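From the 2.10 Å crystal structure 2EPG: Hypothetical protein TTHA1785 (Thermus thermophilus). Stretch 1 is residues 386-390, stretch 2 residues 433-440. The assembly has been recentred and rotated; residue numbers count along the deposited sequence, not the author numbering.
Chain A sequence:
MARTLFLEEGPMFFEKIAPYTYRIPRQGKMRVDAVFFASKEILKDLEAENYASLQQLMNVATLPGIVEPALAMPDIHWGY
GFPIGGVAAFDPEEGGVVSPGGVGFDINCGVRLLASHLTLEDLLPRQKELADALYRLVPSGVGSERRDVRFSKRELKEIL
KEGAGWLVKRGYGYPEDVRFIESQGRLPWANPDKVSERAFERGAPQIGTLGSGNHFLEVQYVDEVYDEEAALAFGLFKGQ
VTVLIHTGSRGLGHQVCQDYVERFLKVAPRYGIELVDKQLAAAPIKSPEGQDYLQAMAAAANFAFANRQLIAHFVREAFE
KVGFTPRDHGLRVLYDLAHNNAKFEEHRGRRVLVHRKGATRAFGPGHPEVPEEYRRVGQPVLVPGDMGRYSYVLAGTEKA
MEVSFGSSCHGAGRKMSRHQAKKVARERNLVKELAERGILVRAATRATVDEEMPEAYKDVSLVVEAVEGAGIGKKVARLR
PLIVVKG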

# COMPACT_ATOMS: atom_id res chain seq x y z
N ASP A 386 5.57 -0.45 -12.62
CA ASP A 386 6.50 -1.56 -12.47
C ASP A 386 7.86 -0.89 -12.42
O ASP A 386 7.96 0.33 -12.62
CB ASP A 386 6.42 -2.50 -13.66
CG ASP A 386 5.00 -2.92 -13.96
OD1 ASP A 386 4.19 -2.03 -14.31
OD2 ASP A 386 4.69 -4.12 -13.82
N MSE A 387 8.90 -1.65 -12.14
CA MSE A 387 10.23 -1.06 -12.10
C MSE A 387 10.55 -0.45 -13.46
O MSE A 387 10.25 -1.02 -14.50
CB MSE A 387 11.27 -2.12 -11.77
CG MSE A 387 11.01 -2.85 -10.49
SE MSE A 387 12.33 -4.23 -10.27
CE MSE A 387 13.57 -3.26 -9.19
N GLY A 388 11.16 0.73 -13.43
CA GLY A 388 11.52 1.40 -14.66
C GLY A 388 10.33 1.93 -15.44
O GLY A 388 10.47 2.30 -16.60
N ARG A 389 9.16 1.96 -14.81
CA ARG A 389 7.95 2.47 -15.45
C ARG A 389 7.52 3.73 -14.70
O ARG A 389 8.06 4.02 -13.63
CB ARG A 389 6.84 1.42 -15.38
CG ARG A 389 7.26 0.05 -15.86
CD ARG A 389 7.51 0.05 -17.36
NE ARG A 389 6.30 0.43 -18.09
CZ ARG A 389 5.15 -0.23 -18.03
NH1 ARG A 389 4.10 0.19 -18.72
NH2 ARG A 389 5.05 -1.33 -17.28
N TYR A 390 6.56 4.46 -15.24
CA TYR A 390 6.07 5.68 -14.59
C TYR A 390 5.38 5.41 -13.26
O TYR A 390 4.74 4.37 -13.07
CB TYR A 390 5.05 6.41 -15.45
CG TYR A 390 5.58 7.04 -16.70
CD1 TYR A 390 5.08 6.67 -17.95
CD2 TYR A 390 6.54 8.05 -16.64
CE1 TYR A 390 5.54 7.28 -19.11
CE2 TYR A 390 7.00 8.66 -17.79
CZ TYR A 390 6.49 8.28 -19.02
OH TYR A 390 6.94 8.89 -20.16
N GLU A 433 17.09 -3.98 -21.25
CA GLU A 433 16.36 -2.90 -21.89
C GLU A 433 16.18 -1.69 -20.98
O GLU A 433 15.74 -0.62 -21.43
CB GLU A 433 15.00 -3.41 -22.37
CG GLU A 433 15.11 -4.47 -23.45
CD GLU A 433 13.77 -5.03 -23.86
OE1 GLU A 433 12.86 -4.24 -24.18
OE2 GLU A 433 13.63 -6.28 -23.87
N LEU A 434 16.53 -1.85 -19.71
CA LEU A 434 16.42 -0.76 -18.74
C LEU A 434 17.60 0.19 -18.91
O LEU A 434 17.51 1.38 -18.63
CB LEU A 434 16.40 -1.30 -17.31
CG LEU A 434 15.13 -1.99 -16.82
CD1 LEU A 434 15.32 -2.48 -15.40
CD2 LEU A 434 13.96 -1.01 -16.90
N ALA A 435 18.72 -0.35 -19.37
CA ALA A 435 19.93 0.44 -19.59
C ALA A 435 19.84 1.16 -20.93
O ALA A 435 20.72 1.96 -21.28
CB ALA A 435 21.16 -0.45 -19.55
N GLU A 436 18.77 0.89 -21.68
CA GLU A 436 18.57 1.52 -22.99
C GLU A 436 17.61 2.70 -22.90
O GLU A 436 17.59 3.56 -23.79
CB GLU A 436 18.03 0.50 -24.00
CG GLU A 436 19.03 -0.57 -24.41
CD GLU A 436 18.57 -1.35 -25.63
OE1 GLU A 436 17.47 -1.94 -25.58
OE2 GLU A 436 19.32 -1.38 -26.63
N ARG A 437 16.82 2.74 -21.84
CA ARG A 437 15.88 3.84 -21.63
C ARG A 437 16.49 4.84 -20.65
O ARG A 437 15.78 5.67 -20.07
CB ARG A 437 14.55 3.30 -21.09
CG ARG A 437 14.69 2.15 -20.11
CD ARG A 437 13.34 1.78 -19.48
NE ARG A 437 12.31 1.53 -20.48
CZ ARG A 437 11.08 1.12 -20.19
NH1 ARG A 437 10.20 0.92 -21.17
NH2 ARG A 437 10.73 0.90 -18.93
N GLY A 438 17.80 4.74 -20.48
CA GLY A 438 18.52 5.62 -19.59
C GLY A 438 18.22 5.38 -18.12
O GLY A 438 17.91 6.32 -17.38
N ILE A 439 18.33 4.13 -17.68
CA ILE A 439 18.05 3.80 -16.29
C ILE A 439 19.14 2.88 -15.72
O ILE A 439 19.34 1.77 -16.20
CB ILE A 439 16.68 3.09 -16.15
CG1 ILE A 439 15.58 4.01 -16.69
CG2 ILE A 439 16.42 2.74 -14.70
CD1 ILE A 439 14.19 3.40 -16.63
N LEU A 440 19.85 3.37 -14.70
CA LEU A 440 20.90 2.58 -14.08
C LEU A 440 20.25 1.59 -13.12
O LEU A 440 19.41 1.96 -12.30
CB LEU A 440 21.87 3.48 -13.33
CG LEU A 440 22.52 4.62 -14.12
CD1 LEU A 440 23.61 5.23 -13.27
CD2 LEU A 440 23.10 4.11 -15.42

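This is a small contact, burying 171 Å² over both sides. Gly-388 has the largest covered area of any residue here, followed by Arg-437 and Leu-434.

Gly-388 lies in a type II beta turn that runs from Asp-386 to Arg-389. The turn is closed by a backbone hydrogen bond from Arg-389 N to Asp-386 O, 3.0 Å. A salt bridge between Arg-389 NH2 and Asp-386 OD1, 3.2 Å, links the same two residues through their side chains. Gly-388 has a phi of 71°, a value that favours glycine. Its surroundings favour glycine as well. An ideal CB on Gly-388 would point toward the other stretch and lie 2.6 Å from CD2 of Leu-434, which is a clash. The bare CA instead packs against two aliphatic side chains. Gly-388 CA is 4.1 Å from Leu-434 CD2 and 3.9 Å from Ile-439 CD1.

Leu-434 and Ile-439 are both buried, and both direct their CA-to-CB bonds toward the turn. A weak backbone hydrogen bond from Ile-439 N to Leu-434 O, 3.0 Å, connects them within their own stretch.

The CA-to-CB bond of Arg-437 is also directed toward the other stretch. Its side chain, with chi1 p, chi2 t and chi3 p, brings Arg-437 NH2 to 2.7 Å from Gly-388 O. This is the closest approach in the contact, but the geometry does not settle whether it is a hydrogen bond. The carbonyl oxygen lies oblique to the guanidinium.

Arg-389 CD approaches the edge of that guanidinium, at 3.7 Å from Arg-437 NH2. Two like charges also come close together, with Arg-389 NE 4.5 Å from Arg-437 NH2. Both arginines are exposed, so solvent can reach them.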